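PDB 1KKO: methylaspartate ammonia-lyase from Citrobacter amalonaticus, which catalyses the reversible, magnesium-dependent anti elimination of ammonia from L-threo-3-methylaspartate to give mesaconate, a step of glutamate degradation. Local coordinates for residues A[336-339]-A[340-343]; A[370-373]-A[374-378]; A[128-131]-A[132-136]; A[106-109]-A[110-113]; A[69-72]-A[73-77]. All blocks are in the same frame, centred on the assembly; numbering follows the deposited sequence.

Interaction 1: A[336-339]-A[340-343]; sequences GGIH and NIVD
I341 leans back over I338 as the chain winds into helix 339-351, and its side chain can be traced outward atom by atom. I341 CB lies 3.3 Å from I338 O, set there by the helical backbone. CG1 is still beside that oxygen, with 3.7 Å between I341 CG1 and I338 O. Its first torsion (chi1 -57°) sets CG1 beside the backbone N, so the chain runs back toward the start of the helix instead of forward along it. CD1, at the tip, comes to rest on two carbons of I338, and the separation of I341 CD1 from I338 CG2 is 3.8 Å. The other branch, I341 CG2, turns to V374 of helix 365-378, so one residue packs along its own helix and against the next. This is the start of a barrel helix in the TIM-barrel part of an enolase-superfamily enzyme, following strand 327-330 and the loop that carries the proton acceptor K331, whose side chain is about 9 Å from that of I341. The H339 ring and the N340 amide lie side by side and point the same way, their planes 36° apart. The backbone supports the turn with N340 N donating to G337 O (2.9 Å), the donor standing 43° out of the carbonyl plane. One residue on, I338 O receives two weak bonds, from I341 N and V342 N. The helix then settles, D343 N reaching H339 O at 3.0 Å in a nearly straight bond. The D343 carboxylate is held through OD1 by W158 NE1.

Interaction 2: A[370-373]-A[374-378]; sequences TCVH and VALAA
V374 and H373 have the largest surfaces buried here, with V372 next among the earlier residues, and all three sit on one unbroken helix. V374 N donates to T370 O over 3.2 Å, and the donor lies in the carbonyl plane. The V374 side chain folds over the preceding turn: V374 CB is 3.5 Å from C371 O, and V374 CG2, beside the backbone N, comes 3.7 Å from T370 O. CG1 takes the other direction (chi1 168°) and meets V342 of helix 339-351. H373 contributes mainly through its backbone. Its carbonyl accepts a bond from the next turn, A377 N to H373 O at 3.2 Å, and the methyl carbon A377 CB lies 3.6 Å from the same H373 O. The imidazole points clear of this turn and is held at both nitrogens, ND1 by the backbone N of T151 and NE2 by E401, which fixes its rotation between two other helices. V372 and L376 lie alongside each other, pointing the same way, with V372 CG1 4.0 Å from L376 CD1. L376 N donates to V372 O at 2.9 Å, and L376 CG lies beside this bond, 3.4 Å from V372 O. The pair faces helix 392-410, where V372 meets V398 and M402. Helix 365-378, which carries all these residues, connects the parallel strands 354-357 and 382-384, the beta-alpha-beta crossover of a TIM barrel.

Interaction 3: A[128-131]-A[132-136]; sequences TAVR and YGLSQ
T128 to R131 each offer a carbonyl to the residue four further on, Y132 to S135, in regular alpha-helical bonds, the straightest being L134 N to V130 O at 169°. Beside that bond V130 and L134 run side by side in the same direction, and V130 CG1 touches L134 CD1 at 3.7 Å. L134 CG lies 3.2 Å from V130 O, while both residues pack on helix 86-101. S135 folds back on the turn beneath it: chi1 of 69° puts OG between its own N and carbonyl carbon. From there S135 OG lies within bonding distance of two carbonyls, 2.9 Å from R131 O and also 2.9 Å from Y132 O. S135 OG also accepts I338 N, so this N-terminal-domain helix of the enolase-type fold is bonded directly to the loop before barrel helix 339-351. R131 swings outward, its guanidinium forming a salt bridge with D117 and a bond to L126 O. Y132 starts close to the first turn, with Y132 CB 3.2 Å from T128 O, but its first torsion (-169°) carries the ring away toward the barrel. There Y132 OH bonds E363 and T332, and the Y132 side chain is about 6 Å from that of T360, a substrate-binding residue. The Q136 amide lies over the ring, Q136 NE2 standing 3.3 Å above the centre of one Y132 face.

Interaction 4: A[106-109]-A[110-113]; sequences VDAF and LPNA
With its CG anti to the backbone N (chi1 168°), F109 swings its ring beneath the first turn of the helix, where the methyl of A113 meets one face. The geometry is that of a CH-pi contact: A113 CB lies 4.1 Å from the F109 ring centroid and 24° off the normal. It is displaced toward the rim, A113 CB being 3.8 Å from both F109 CZ and F109 CE1. A bond between the same two residues closes the turn, A113 N donating to F109 O over 3.0 Å. This is the opening of helix 110-118 in the N-terminal domain, entered from an extended A108; E157 accepts both F109 N and L110 N, a carboxylate where the helix dipole would probably favour negative charge. P111 is at home in this first turn, P111 CD packing 4.1 Å from A108 CB. Two waters join A108 O to N112. One donates to A108 O and accepts from N112 ND2, each at 2.9 Å; the other takes the backbone N of N112 at 2.8 Å and bonds A108 O weakly. The N112 amide has direct partners too, OD1 receiving R104 NH1 and ND2 giving to D105 O. V106 CG1 approaches N112 ND2 to 4.0 Å, the two side chains crossing at about a right angle.

Interaction 5: A[69-72]-A[73-77]; sequences CAAV and QYSGA
A side-chain hydroxyl makes the one hydrogen bond assigned across this contact, S75 OG donating to V72 O at 2.7 Å; no backbone bond is assigned there, the chain having just left strand 64-69. The donor is tilted 16° from the carbonyl plane. A first torsion of -81° holds OG beside the S75 backbone N, directing it back to V72; on the way OG passes the A71 methyl, with A71 CB 3.5 Å from S75 OG. The backbone bends twice in succession: an inverse gamma turn centred on Y74, marked by a weak bond from S75 N to Q73 O, then a type II beta turn from Y74 to A77. G76 takes the positive phi (78°) that the third position of such a turn favours in glycine. In the enolase superfamily, loops of the N-terminal domain close over the mouth of the barrel, and this stretch fits that role: the V72 side chain is about 4 Å from that of the proton acceptor K331, and Q73 N bonds T360, a substrate-binding residue. V72 CG2 lies 3.8 Å from Y74 C. The extended Q73 chain crosses the Y74 ring, Q73 CG standing 3.9 Å above the centre of one Y74 face.

From the N terminus the order is interaction 5, 4, 3, 1 and 2, all in series: none nests in or crosses another, and each closes no more than a local turn. Interactions 5, 4 and 3 belong to the N-terminal domain, where A129 and V130 of interaction 3 pack on C69 and A70 of interaction 5, and S135 O meets the F109 ring of interaction 4. Interactions 1 and 2 lie in the barrel, on adjoining, touching helices. Both meet the N-terminal domain: interaction 1 touches interactions 3 and 4, with H339 against L110 and A113, and interaction 2 touches interaction 3, C371 meeting Y132 and T370 meeting Q136. Interaction 5 does not touch interaction 1, their centres about 17 Å apart, but is tied to it through interaction 3.

Interaction 1: A[336-339]-A[340-343]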
loop_
_atom_site.group_PDB
_atom_site.type_symbol
_atom_site.label_atom_id
_atom_site.label_comp_id
_atom_site.label_asym_id
_atom_site.label_seq_id
_atom_site.Cartn_x
_atom_site.Cartn_y
_atom_site.Cartn_z
ATOM N N GLY A 336 13.251 17.525 4.265
ATOM C CA GLY A 336 13.446 18.105 2.940
ATOM C C GLY A 336 14.202 17.132 2.042
ATOM O O GLY A 336 13.762 16.017 1.834
ATOM N N GLY A 337 15.327 17.544 1.488
ATOM C CA GLY A 337 16.061 16.663 0.608
ATOM C C GLY A 337 16.540 15.428 1.350
ATOM O O GLY A 337 17.019 15.510 2.492
ATOM N N ILE A 338 16.497 14.279 0.681
ATOM C CA ILE A 338 16.811 13.017 1.342
ATOM C C ILE A 338 18.289 12.866 1.670
ATOM O O ILE A 338 18.656 12.010 2.454
ATOM C CB ILE A 338 16.287 11.823 0.525
ATOM C CG1 ILE A 338 16.947 11.740 -0.846
ATOM C CG2 ILE A 338 14.764 11.883 0.423
ATOM C CD1 ILE A 338 16.554 10.478 -1.618
ATOM N N HIS A 339 19.144 13.680 1.060
ATOM C CA HIS A 339 20.549 13.688 1.458
ATOM C C HIS A 339 20.648 14.055 2.943
ATOM O O HIS A 339 21.561 13.610 3.638
ATOM C CB HIS A 339 21.372 14.648 0.622
ATOM C CG HIS A 339 20.917 16.064 0.687
ATOM N ND1 HIS A 339 19.634 16.457 0.376
ATOM C CD2 HIS A 339 21.591 17.194 1.008
ATOM C CE1 HIS A 339 19.535 17.767 0.506
ATOM N NE2 HIS A 339 20.708 18.239 0.892
ATOM N N ASN A 340 19.702 14.845 3.442
ATOM C CA ASN A 340 19.670 15.216 4.851
ATOM C C ASN A 340 19.386 13.997 5.724
ATOM O O ASN A 340 19.821 13.937 6.870
ATOM C CB ASN A 340 18.639 16.307 5.129
ATOM C CG ASN A 340 18.961 17.617 4.454
ATOM O OD1 ASN A 340 18.090 18.256 3.839
ATOM N ND2 ASN A 340 20.198 18.031 4.557
ATOM N N ILE A 341 18.616 13.032 5.221
ATOM C CA ILE A 341 18.388 11.809 5.983
ATOM C C ILE A 341 19.705 11.061 6.152
ATOM O O ILE A 341 20.011 10.565 7.243
ATOM C CB ILE A 341 17.392 10.856 5.296
ATOM C CG1 ILE A 341 16.045 11.508 5.034
ATOM C CG2 ILE A 341 17.209 9.598 6.138
ATOM C CD1 ILE A 341 15.218 10.709 4.033
ATOM N N VAL A 342 20.454 10.927 5.063
ATOM C CA VAL A 342 21.724 10.221 5.121
ATOM C C VAL A 342 22.628 10.910 6.144
ATOM O O VAL A 342 23.196 10.261 7.014
ATOM C CB VAL A 342 22.433 10.170 3.750
ATOM C CG1 VAL A 342 23.715 9.374 3.856
ATOM C CG2 VAL A 342 21.525 9.561 2.667
ATOM N N ASP A 343 22.751 12.221 6.046
ATOM C CA ASP A 343 23.624 12.937 6.976
ATOM C C ASP A 343 23.140 12.795 8.410
ATOM O O ASP A 343 23.944 12.649 9.325
ATOM C CB ASP A 343 23.707 14.409 6.588
ATOM C CG ASP A 343 24.542 14.641 5.354
ATOM O OD1 ASP A 343 25.448 13.831 5.062
ATOM O OD2 ASP A 343 24.355 15.635 4.636
#

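Interaction 2: A[370-373]-A[374-378]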
loop_
_atom_site.group_PDB
_atom_site.type_symbol
_atom_site.label_atom_id
_atom_site.label_comp_id
_atom_site.label_asym_id
_atom_site.label_seq_id
_atom_site.Cartn_x
_atom_site.Cartn_y
_atom_site.Cartn_z
ATOM N N THR A 370 12.067 4.549 -2.005
ATOM C CA THR A 370 13.305 5.307 -2.058
ATOM C C THR A 370 13.985 5.335 -0.697
ATOM O O THR A 370 15.208 5.213 -0.594
ATOM C CB THR A 370 13.040 6.717 -2.558
ATOM O OG1 THR A 370 12.426 6.660 -3.855
ATOM C CG2 THR A 370 14.334 7.499 -2.751
ATOM N N CYS A 371 13.197 5.510 0.356
ATOM C CA CYS A 371 13.728 5.484 1.709
ATOM C C CYS A 371 14.421 4.165 2.044
ATOM O O CYS A 371 15.371 4.152 2.836
ATOM C CB CYS A 371 12.638 5.773 2.737
ATOM S SG CYS A 371 12.173 7.534 2.837
ATOM N N VAL A 372 13.948 3.053 1.489
ATOM C CA VAL A 372 14.619 1.786 1.721
ATOM C C VAL A 372 16.081 1.846 1.274
ATOM O O VAL A 372 16.982 1.335 1.949
ATOM C CB VAL A 372 13.890 0.625 1.011
ATOM C CG1 VAL A 372 14.723 -0.651 1.036
ATOM C CG2 VAL A 372 12.550 0.382 1.673
ATOM N N HIS A 373 16.326 2.486 0.136
ATOM C CA HIS A 373 17.689 2.603 -0.369
ATOM C C HIS A 373 18.544 3.500 0.503
ATOM O O HIS A 373 19.709 3.204 0.749
ATOM C CB HIS A 373 17.679 3.076 -1.809
ATOM C CG HIS A 373 17.169 2.035 -2.751
ATOM N ND1 HIS A 373 17.999 1.299 -3.573
ATOM C CD2 HIS A 373 15.914 1.565 -2.952
ATOM C CE1 HIS A 373 17.267 0.427 -4.245
ATOM N NE2 HIS A 373 15.999 0.577 -3.896
ATOM N N VAL A 374 17.970 4.593 0.975
ATOM C CA VAL A 374 18.669 5.455 1.897
ATOM C C VAL A 374 19.075 4.676 3.139
ATOM O O VAL A 374 20.217 4.780 3.580
ATOM C CB VAL A 374 17.796 6.644 2.246
ATOM C CG1 VAL A 374 18.359 7.416 3.428
ATOM C CG2 VAL A 374 17.635 7.545 1.011
ATOM N N ALA A 375 18.176 3.857 3.675
ATOM C CA ALA A 375 18.443 3.108 4.893
ATOM C C ALA A 375 19.487 2.031 4.685
ATOM O O ALA A 375 20.366 1.823 5.524
ATOM C CB ALA A 375 17.160 2.502 5.427
ATOM N N LEU A 376 19.409 1.314 3.578
ATOM C CA LEU A 376 20.355 0.240 3.331
ATOM C C LEU A 376 21.770 0.772 3.255
ATOM O O LEU A 376 22.714 0.070 3.625
ATOM C CB LEU A 376 20.003 -0.512 2.057
ATOM C CG LEU A 376 18.840 -1.491 2.188
ATOM C CD1 LEU A 376 18.481 -2.046 0.826
ATOM C CD2 LEU A 376 19.189 -2.623 3.160
ATOM N N ALA A 377 21.913 2.002 2.785
ATOM C CA ALA A 377 23.218 2.644 2.702
ATOM C C ALA A 377 23.671 3.224 4.040
ATOM O O ALA A 377 24.790 2.983 4.475
ATOM C CB ALA A 377 23.202 3.736 1.661
ATOM N N ALA A 378 22.801 3.974 4.699
ATOM C CA ALA A 378 23.180 4.737 5.886
ATOM C C ALA A 378 23.173 3.960 7.191
ATOM O O ALA A 378 23.839 4.353 8.142
ATOM C CB ALA A 378 22.307 5.985 5.998
#

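Interaction 3: A[128-131]-A[132-136]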
loop_
_atom_site.group_PDB
_atom_site.type_symbol
_atom_site.label_atom_id
_atom_site.label_comp_id
_atom_site.label_asym_id
_atom_site.label_seq_id
_atom_site.Cartn_x
_atom_site.Cartn_y
_atom_site.Cartn_z
ATOM N N THR A 128 9.257 21.501 2.388
ATOM C CA THR A 128 9.990 20.262 2.604
ATOM C C THR A 128 9.498 19.140 1.696
ATOM O O THR A 128 10.294 18.327 1.269
ATOM C CB THR A 128 9.919 19.782 4.070
ATOM O OG1 THR A 128 8.564 19.809 4.532
ATOM C CG2 THR A 128 10.730 20.693 4.975
ATOM N N ALA A 129 8.200 19.092 1.410
ATOM C CA ALA A 129 7.646 18.030 0.559
ATOM C C ALA A 129 8.196 18.098 -0.849
ATOM O O ALA A 129 8.372 17.075 -1.484
ATOM C CB ALA A 129 6.146 18.112 0.521
ATOM N N VAL A 130 8.404 19.308 -1.356
ATOM C CA VAL A 130 8.961 19.499 -2.691
ATOM C C VAL A 130 10.428 19.057 -2.702
ATOM O O VAL A 130 10.867 18.341 -3.590
ATOM C CB VAL A 130 8.814 20.952 -3.149
ATOM C CG1 VAL A 130 9.577 21.188 -4.465
ATOM C CG2 VAL A 130 7.354 21.294 -3.287
ATOM N N ARG A 131 11.192 19.481 -1.706
ATOM C CA ARG A 131 12.571 19.063 -1.622
ATOM C C ARG A 131 12.647 17.539 -1.468
ATOM O O ARG A 131 13.514 16.889 -2.041
ATOM C CB ARG A 131 13.243 19.762 -0.456
ATOM C CG ARG A 131 13.372 21.256 -0.688
ATOM C CD ARG A 131 14.072 21.937 0.436
ATOM N NE ARG A 131 13.280 22.403 1.553
ATOM C CZ ARG A 131 13.714 22.398 2.824
ATOM N NH1 ARG A 131 14.886 21.846 3.179
ATOM N NH2 ARG A 131 12.943 22.907 3.748
ATOM N N TYR A 132 11.718 16.968 -0.702
ATOM C CA TYR A 132 11.663 15.525 -0.516
ATOM C C TYR A 132 11.465 14.818 -1.862
ATOM O O TYR A 132 12.237 13.931 -2.226
ATOM C CB TYR A 132 10.517 15.200 0.432
ATOM C CG TYR A 132 10.427 13.802 0.982
ATOM C CD1 TYR A 132 11.526 13.162 1.530
ATOM C CD2 TYR A 132 9.196 13.134 1.007
ATOM C CE1 TYR A 132 11.412 11.892 2.067
ATOM C CE2 TYR A 132 9.068 11.876 1.564
ATOM C CZ TYR A 132 10.186 11.253 2.100
ATOM O OH TYR A 132 10.110 10.002 2.670
ATOM N N GLY A 133 10.441 15.218 -2.608
ATOM C CA GLY A 133 10.160 14.574 -3.878
ATOM C C GLY A 133 11.213 14.806 -4.946
ATOM O O GLY A 133 11.579 13.891 -5.669
ATOM N N LEU A 134 11.673 16.044 -5.083
ATOM C CA LEU A 134 12.710 16.334 -6.058
ATOM C C LEU A 134 13.954 15.517 -5.782
ATOM O O LEU A 134 14.552 14.945 -6.682
ATOM C CB LEU A 134 13.083 17.812 -6.054
ATOM C CG LEU A 134 12.034 18.797 -6.552
ATOM C CD1 LEU A 134 12.574 20.206 -6.410
ATOM C CD2 LEU A 134 11.645 18.526 -8.000
ATOM N N SER A 135 14.354 15.461 -4.521
ATOM C CA SER A 135 15.581 14.760 -4.172
ATOM C C SER A 135 15.464 13.249 -4.411
ATOM O O SER A 135 16.423 12.594 -4.824
ATOM C CB SER A 135 15.985 15.076 -2.740
ATOM O OG SER A 135 15.086 14.511 -1.817
ATOM N N GLN A 136 14.279 12.680 -4.182
ATOM C CA GLN A 136 14.068 11.270 -4.500
ATOM C C GLN A 136 14.287 11.036 -5.990
ATOM O O GLN A 136 14.981 10.128 -6.383
ATOM C CB GLN A 136 12.653 10.818 -4.173
ATOM C CG GLN A 136 12.288 10.729 -2.707
ATOM C CD GLN A 136 10.793 10.690 -2.572
ATOM O OE1 GLN A 136 10.121 9.999 -3.344
ATOM N NE2 GLN A 136 10.255 11.446 -1.629
#

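Interaction 4: A[106-109]-A[110-113]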
loop_
_atom_site.group_PDB
_atom_site.type_symbol
_atom_site.label_atom_id
_atom_site.label_comp_id
_atom_site.label_asym_id
_atom_site.label_seq_id
_atom_site.Cartn_x
_atom_site.Cartn_y
_atom_site.Cartn_z
ATOM N N VAL A 106 22.823 14.804 -14.241
ATOM C CA VAL A 106 22.527 13.947 -13.100
ATOM C C VAL A 106 23.594 12.891 -12.865
ATOM O O VAL A 106 23.358 11.906 -12.194
ATOM C CB VAL A 106 21.118 13.277 -13.224
ATOM C CG1 VAL A 106 20.039 14.312 -13.135
ATOM C CG2 VAL A 106 21.016 12.486 -14.510
ATOM N N ASP A 107 24.795 13.078 -13.412
ATOM C CA ASP A 107 25.836 12.094 -13.164
ATOM C C ASP A 107 26.141 11.969 -11.679
ATOM O O ASP A 107 26.568 10.923 -11.231
ATOM C CB ASP A 107 27.116 12.439 -13.906
ATOM C CG ASP A 107 27.038 12.105 -15.371
ATOM O OD1 ASP A 107 26.029 11.497 -15.810
ATOM O OD2 ASP A 107 27.963 12.409 -16.161
ATOM N N ALA A 108 25.951 13.057 -10.942
ATOM C CA ALA A 108 26.068 13.034 -9.500
ATOM C C ALA A 108 24.734 13.458 -8.901
ATOM O O ALA A 108 23.915 14.095 -9.566
ATOM C CB ALA A 108 27.183 13.967 -9.034
ATOM N N PHE A 109 24.564 13.128 -7.629
ATOM C CA PHE A 109 23.348 13.442 -6.891
ATOM C C PHE A 109 23.451 14.624 -5.938
ATOM O O PHE A 109 22.607 15.508 -5.953
ATOM C CB PHE A 109 22.938 12.207 -6.102
ATOM C CG PHE A 109 21.870 12.451 -5.067
ATOM C CD1 PHE A 109 20.624 12.911 -5.439
ATOM C CD2 PHE A 109 22.102 12.181 -3.734
ATOM C CE1 PHE A 109 19.641 13.122 -4.490
ATOM C CE2 PHE A 109 21.119 12.380 -2.798
ATOM C CZ PHE A 109 19.887 12.849 -3.175
ATOM N N LEU A 110 24.509 14.647 -5.132
ATOM C CA LEU A 110 24.585 15.618 -4.045
ATOM C C LEU A 110 24.528 17.088 -4.449
ATOM O O LEU A 110 23.805 17.849 -3.827
ATOM C CB LEU A 110 25.822 15.363 -3.184
ATOM C CG LEU A 110 25.602 14.572 -1.897
ATOM C CD1 LEU A 110 26.937 14.306 -1.225
ATOM C CD2 LEU A 110 24.669 15.319 -0.935
ATOM N N PRO A 111 25.291 17.527 -5.450
ATOM C CA PRO A 111 25.204 18.932 -5.852
ATOM C C PRO A 111 23.775 19.327 -6.213
ATOM O O PRO A 111 23.307 20.381 -5.808
ATOM C CB PRO A 111 26.167 19.029 -7.044
ATOM C CG PRO A 111 27.113 17.956 -6.827
ATOM C CD PRO A 111 26.323 16.806 -6.214
ATOM N N ASN A 112 23.062 18.477 -6.950
ATOM C CA ASN A 112 21.685 18.800 -7.299
ATOM C C ASN A 112 20.782 18.829 -6.062
ATOM O O ASN A 112 19.917 19.692 -5.923
ATOM C CB ASN A 112 21.125 17.779 -8.284
ATOM C CG ASN A 112 21.723 17.896 -9.659
ATOM O OD1 ASN A 112 22.207 18.963 -10.047
ATOM N ND2 ASN A 112 21.621 16.818 -10.439
ATOM N N ALA A 113 20.971 17.859 -5.182
ATOM C CA ALA A 113 20.168 17.819 -3.959
ATOM C C ALA A 113 20.377 19.080 -3.124
ATOM O O ALA A 113 19.417 19.674 -2.630
ATOM C CB ALA A 113 20.506 16.596 -3.149
HETATM O O HOH W 1 21.003 14.099 -9.581
HETATM O O HOH W 2 24.330 16.715 -8.704
#

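Interaction 5: A[69-72]-A[73-77]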
loop_
_atom_site.group_PDB
_atom_site.type_symbol
_atom_site.label_atom_id
_atom_site.label_comp_id
_atom_site.label_asym_id
_atom_site.label_seq_id
_atom_site.Cartn_x
_atom_site.Cartn_y
_atom_site.Cartn_z
ATOM N N CYS A 69 6.642 14.050 -4.028
ATOM C CA CYS A 69 6.503 15.110 -3.057
ATOM C C CYS A 69 5.365 14.710 -2.132
ATOM O O CYS A 69 4.243 14.509 -2.599
ATOM C CB CYS A 69 6.158 16.423 -3.745
ATOM S SG CYS A 69 7.351 16.951 -4.997
ATOM N N ALA A 70 5.639 14.629 -0.830
ATOM C CA ALA A 70 4.652 14.188 0.149
ATOM C C ALA A 70 4.987 14.821 1.483
ATOM O O ALA A 70 6.147 15.170 1.733
ATOM C CB ALA A 70 4.651 12.675 0.274
ATOM N N ALA A 71 3.977 14.940 2.332
ATOM C CA ALA A 71 4.104 15.575 3.629
ATOM C C ALA A 71 3.410 14.733 4.687
ATOM O O ALA A 71 2.534 13.913 4.380
ATOM C CB ALA A 71 3.518 16.947 3.584
ATOM N N VAL A 72 3.767 14.964 5.945
ATOM C CA VAL A 72 3.238 14.137 7.016
ATOM C C VAL A 72 1.760 14.372 7.299
ATOM O O VAL A 72 1.188 15.401 6.949
ATOM C CB VAL A 72 4.051 14.295 8.326
ATOM C CG1 VAL A 72 5.536 14.033 8.078
ATOM C CG2 VAL A 72 3.844 15.639 8.934
ATOM N N GLN A 73 1.160 13.388 7.944
ATOM C CA GLN A 73 -0.242 13.442 8.324
ATOM C C GLN A 73 -0.547 14.711 9.111
ATOM O O GLN A 73 -1.467 15.451 8.784
ATOM C CB GLN A 73 -0.579 12.208 9.167
ATOM C CG GLN A 73 -2.001 12.213 9.769
ATOM C CD GLN A 73 -2.348 10.936 10.537
ATOM O OE1 GLN A 73 -3.518 10.709 10.876
ATOM N NE2 GLN A 73 -1.362 10.112 10.812
ATOM N N TYR A 74 0.227 14.953 10.161
ATOM C CA TYR A 74 -0.003 16.113 11.014
ATOM C C TYR A 74 0.817 17.303 10.506
ATOM O O TYR A 74 1.669 17.855 11.210
ATOM C CB TYR A 74 0.293 15.752 12.477
ATOM C CG TYR A 74 -0.553 14.590 12.988
ATOM C CD1 TYR A 74 -1.937 14.633 12.918
ATOM C CD2 TYR A 74 0.032 13.441 13.491
ATOM C CE1 TYR A 74 -2.713 13.570 13.381
ATOM C CE2 TYR A 74 -0.731 12.383 13.934
ATOM C CZ TYR A 74 -2.100 12.448 13.881
ATOM O OH TYR A 74 -2.852 11.368 14.321
ATOM N N SER A 75 0.527 17.718 9.279
ATOM C CA SER A 75 1.216 18.832 8.650
ATOM C C SER A 75 0.840 20.140 9.337
ATOM O O SER A 75 -0.272 20.305 9.847
ATOM C CB SER A 75 0.883 18.908 7.158
ATOM O OG SER A 75 1.650 17.987 6.394
ATOM N N GLY A 76 1.778 21.080 9.370
ATOM C CA GLY A 76 1.530 22.352 10.008
ATOM C C GLY A 76 1.627 22.278 11.520
ATOM O O GLY A 76 1.494 23.310 12.173
ATOM N N ALA A 77 1.851 21.090 12.079
ATOM C CA ALA A 77 1.992 20.915 13.521
ATOM C C ALA A 77 3.467 20.833 13.896
ATOM O O ALA A 77 4.296 20.422 13.088
ATOM C CB ALA A 77 1.279 19.629 13.978
#